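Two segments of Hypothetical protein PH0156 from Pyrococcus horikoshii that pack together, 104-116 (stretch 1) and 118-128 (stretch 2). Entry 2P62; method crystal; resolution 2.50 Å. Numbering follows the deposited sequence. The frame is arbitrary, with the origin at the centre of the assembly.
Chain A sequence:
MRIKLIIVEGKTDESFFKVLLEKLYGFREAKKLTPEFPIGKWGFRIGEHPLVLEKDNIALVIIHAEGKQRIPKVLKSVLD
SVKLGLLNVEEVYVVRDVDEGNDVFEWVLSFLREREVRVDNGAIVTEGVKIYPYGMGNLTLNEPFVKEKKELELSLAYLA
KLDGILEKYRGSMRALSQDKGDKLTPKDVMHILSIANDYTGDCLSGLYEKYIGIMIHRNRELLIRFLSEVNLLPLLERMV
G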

# COMPACT_ATOMS: atom_id res chain seq x y z
N VAL A 104 24.79 8.87 6.27
CA VAL A 104 24.05 9.63 5.27
C VAL A 104 24.81 10.86 4.76
O VAL A 104 24.70 11.22 3.59
N PHE A 105 25.59 11.50 5.64
CA PHE A 105 26.35 12.67 5.22
C PHE A 105 27.34 12.29 4.11
O PHE A 105 27.42 12.96 3.07
N GLU A 106 28.11 11.23 4.33
CA GLU A 106 29.06 10.77 3.32
C GLU A 106 28.31 10.33 2.04
O GLU A 106 28.73 10.61 0.92
N TRP A 107 27.18 9.64 2.23
CA TRP A 107 26.38 9.18 1.10
C TRP A 107 26.01 10.35 0.17
O TRP A 107 26.25 10.31 -1.04
N VAL A 108 25.45 11.40 0.74
CA VAL A 108 25.08 12.56 -0.06
C VAL A 108 26.32 13.24 -0.66
O VAL A 108 26.35 13.54 -1.85
N LEU A 109 27.33 13.45 0.17
CA LEU A 109 28.56 14.09 -0.27
C LEU A 109 29.17 13.41 -1.50
O LEU A 109 29.71 14.08 -2.39
N SER A 110 29.08 12.08 -1.55
CA SER A 110 29.61 11.30 -2.67
C SER A 110 28.86 11.58 -3.98
O SER A 110 29.31 11.15 -5.05
N PHE A 111 27.73 12.28 -3.90
CA PHE A 111 26.95 12.62 -5.09
C PHE A 111 27.36 13.98 -5.65
O PHE A 111 27.05 14.29 -6.80
N LEU A 112 28.06 14.77 -4.85
CA LEU A 112 28.47 16.11 -5.26
C LEU A 112 29.90 16.26 -5.76
O LEU A 112 30.68 17.03 -5.19
N ARG A 113 30.24 15.54 -6.82
CA ARG A 113 31.58 15.62 -7.38
C ARG A 113 31.69 16.83 -8.34
O ARG A 113 30.71 17.20 -8.99
N GLU A 114 32.87 17.45 -8.41
CA GLU A 114 33.08 18.62 -9.27
C GLU A 114 32.24 19.81 -8.82
O GLU A 114 31.85 20.66 -9.63
N ARG A 115 31.96 19.87 -7.52
CA ARG A 115 31.15 20.94 -6.92
C ARG A 115 31.94 21.64 -5.84
O ARG A 115 32.67 21.00 -5.08
N GLU A 116 31.81 22.96 -5.77
CA GLU A 116 32.47 23.73 -4.72
C GLU A 116 31.52 23.50 -3.55
O GLU A 116 30.31 23.72 -3.67
N ARG A 118 30.76 23.76 0.91
CA ARG A 118 31.02 24.45 2.17
C ARG A 118 29.97 23.94 3.15
O ARG A 118 28.78 23.89 2.82
N VAL A 119 30.40 23.59 4.35
CA VAL A 119 29.47 23.08 5.35
C VAL A 119 29.04 24.16 6.32
O VAL A 119 29.86 24.88 6.87
N ASP A 120 27.74 24.27 6.52
CA ASP A 120 27.19 25.28 7.40
C ASP A 120 26.01 24.69 8.15
O ASP A 120 25.04 24.24 7.54
N ASN A 121 26.11 24.68 9.48
CA ASN A 121 25.05 24.14 10.33
C ASN A 121 24.71 22.71 9.95
O ASN A 121 23.53 22.36 9.83
N GLY A 122 25.73 21.89 9.75
CA GLY A 122 25.49 20.51 9.39
C GLY A 122 24.91 20.33 7.99
O GLY A 122 24.54 19.22 7.62
N ALA A 123 24.84 21.40 7.21
CA ALA A 123 24.32 21.28 5.85
C ALA A 123 25.45 21.43 4.83
O ALA A 123 26.47 22.05 5.12
N ILE A 124 25.27 20.84 3.65
CA ILE A 124 26.27 20.92 2.58
C ILE A 124 25.77 22.02 1.63
O ILE A 124 24.70 21.89 1.04
N VAL A 125 26.53 23.10 1.51
CA VAL A 125 26.11 24.21 0.65
C VAL A 125 26.91 24.21 -0.64
O VAL A 125 28.14 24.23 -0.63
N THR A 126 26.20 24.18 -1.75
CA THR A 126 26.83 24.20 -3.06
C THR A 126 25.83 24.83 -4.01
O THR A 126 24.62 24.60 -3.90
N GLU A 127 26.32 25.66 -4.92
CA GLU A 127 25.46 26.33 -5.88
C GLU A 127 24.42 27.16 -5.12
O GLU A 127 23.33 27.41 -5.62
N GLY A 128 24.76 27.58 -3.91
CA GLY A 128 23.84 28.37 -3.11
C GLY A 128 22.69 27.57 -2.52
O GLY A 128 21.77 28.14 -1.93

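Helix 104-109 runs nearly parallel to strand 123-126 (14° between directions), and side chains from successive turns close over Ile124, which points toward stretch 1 in an m, t rotamer. Phe105 (chi1 t) leaves its backbone sideways, but its ring reaches across: Ile124 CD1 sits over one face, 4.1 Å from the ring centroid in a CH-pi contact, while Val119 CG2 lies near the ring plane, 4.0 Å from Phe105 CZ. One turn on, Val108 (t) points toward the strand, its CG1 4.2 Å from Ile124 CD1, and Leu109 (t, p) brings CD1 to 3.9 Å from the same Ile124 CD1. Beyond the helix, Leu112 (m, t) also points in; its CD1 packs 3.5 Å from Ile124 CG2 and 4.2 Å from Thr126 CG2. Polar contacts then take over. Arg115 (m, m, t) extends NH1 to Glu127 OE2 at 2.7 Å, a hydrogen-bonded salt bridge made near the guanidinium plane. Glu116 contributes its backbone, its side chain leading away: Thr126 OG1 (chi1 t) donates to Glu116 O at 2.8 Å. Three waters complete this end: water 1 joins Glu116 O to Glu127 N, water 2 links Glu116 N to Glu127 OE2, and water 3 donates to both Glu116 O and Val125 O.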

# COMPACT_ATOMS: atom_id res chain seq x y z
CB VAL A 104 22.66 10.04 5.81
CG1 VAL A 104 22.82 10.98 7.00
CG2 VAL A 104 21.83 10.65 4.71
CB PHE A 105 27.09 13.29 6.41
CG PHE A 105 27.76 14.60 6.08
CD1 PHE A 105 29.03 14.62 5.48
CD2 PHE A 105 27.10 15.80 6.30
CE1 PHE A 105 29.63 15.83 5.12
CE2 PHE A 105 27.69 17.02 5.94
CZ PHE A 105 28.96 17.03 5.34
CB GLU A 106 29.90 9.61 3.87
CG GLU A 106 30.90 10.02 4.95
CD GLU A 106 31.52 8.82 5.66
OE1 GLU A 106 31.90 7.84 4.96
OE2 GLU A 106 31.64 8.84 6.92
CB TRP A 107 25.12 8.47 1.63
CG TRP A 107 24.23 7.88 0.58
CD1 TRP A 107 24.59 7.03 -0.43
CD2 TRP A 107 22.82 8.11 0.43
NE1 TRP A 107 23.49 6.72 -1.20
CE2 TRP A 107 22.39 7.37 -0.69
CE3 TRP A 107 21.88 8.87 1.14
CZ2 TRP A 107 21.06 7.37 -1.13
CZ3 TRP A 107 20.55 8.87 0.71
CH2 TRP A 107 20.16 8.12 -0.42
CB VAL A 108 24.30 13.57 0.81
CG1 VAL A 108 24.00 14.84 0.00
CG2 VAL A 108 23.02 12.93 1.29
CB LEU A 109 29.58 14.10 0.88
CG LEU A 109 30.80 14.98 0.62
CD1 LEU A 109 30.37 16.45 0.59
CD2 LEU A 109 31.84 14.76 1.68
CB SER A 110 29.53 9.80 -2.37
OG SER A 110 28.21 9.30 -2.58
CB PHE A 111 25.45 12.66 -4.75
CG PHE A 111 24.89 11.35 -4.29
CD1 PHE A 111 23.87 11.30 -3.35
CD2 PHE A 111 25.41 10.16 -4.78
CE1 PHE A 111 23.38 10.08 -2.90
CE2 PHE A 111 24.94 8.93 -4.33
CZ PHE A 111 23.92 8.90 -3.38
CB LEU A 112 28.26 17.08 -4.09
CG LEU A 112 26.85 17.10 -3.50
CD1 LEU A 112 26.86 18.02 -2.31
CD2 LEU A 112 25.84 17.56 -4.55
CB ARG A 113 31.89 14.32 -8.12
CG ARG A 113 33.18 13.66 -7.70
CD ARG A 113 34.29 13.99 -8.68
NE ARG A 113 33.94 13.56 -10.04
CZ ARG A 113 34.78 13.55 -11.06
NH1 ARG A 113 36.04 13.95 -10.90
NH2 ARG A 113 34.37 13.15 -12.26
CB GLU A 114 32.75 18.30 -10.74
CG GLU A 114 33.66 17.27 -11.40
CD GLU A 114 35.07 17.79 -11.66
OE1 GLU A 114 35.93 16.99 -12.09
OE2 GLU A 114 35.33 18.99 -11.44
CB ARG A 115 29.88 20.37 -6.26
CG ARG A 115 28.85 19.73 -7.18
CD ARG A 115 28.01 20.77 -7.92
NE ARG A 115 27.00 20.12 -8.75
CZ ARG A 115 26.29 20.74 -9.69
NH1 ARG A 115 26.48 22.03 -9.93
NH2 ARG A 115 25.40 20.06 -10.41
CB GLU A 116 32.50 25.23 -5.06
CG GLU A 116 33.16 25.58 -6.39
CD GLU A 116 34.68 25.50 -6.35
OE1 GLU A 116 35.31 25.70 -7.41
OE2 GLU A 116 35.24 25.24 -5.26
CB ARG A 118 30.85 25.96 2.01
CG ARG A 118 31.26 26.78 3.23
CD ARG A 118 30.23 27.84 3.56
NE ARG A 118 29.71 28.47 2.35
CZ ARG A 118 28.49 28.99 2.23
NH1 ARG A 118 27.66 28.96 3.27
NH2 ARG A 118 28.11 29.52 1.08
CB VAL A 119 30.09 21.89 6.09
CG1 VAL A 119 29.17 21.39 7.18
CG2 VAL A 119 30.38 20.79 5.08
CB ASP A 120 26.74 26.47 6.55
CG ASP A 120 26.22 27.61 7.38
OD1 ASP A 120 25.62 28.54 6.79
OD2 ASP A 120 26.40 27.58 8.62
CB ASN A 121 23.78 25.00 10.23
CG ASN A 121 23.97 26.39 10.79
OD1 ASN A 121 23.13 27.27 10.60
ND2 ASN A 121 25.08 26.61 11.51
CB ALA A 123 23.26 22.33 5.60
CB ILE A 124 26.39 19.57 1.80
CG1 ILE A 124 26.82 18.45 2.75
CG2 ILE A 124 27.42 19.68 0.69
CD1 ILE A 124 26.87 17.09 2.10
CB VAL A 125 26.28 25.59 1.37
CG1 VAL A 125 25.69 26.70 0.51
CG2 VAL A 125 25.61 25.57 2.73
CB THR A 126 27.20 22.77 -3.53
OG1 THR A 126 27.87 22.84 -4.80
CG2 THR A 126 25.97 21.91 -3.67
CB GLU A 127 24.76 25.29 -6.76
CG GLU A 127 25.22 25.22 -8.22
CD GLU A 127 26.73 25.22 -8.42
OE1 GLU A 127 27.31 26.33 -8.51
OE2 GLU A 127 27.34 24.13 -8.49
O HOH W 1 29.30 26.03 -4.95
O HOH W 2 29.84 24.31 -7.09
O HOH W 3 29.24 26.22 -1.90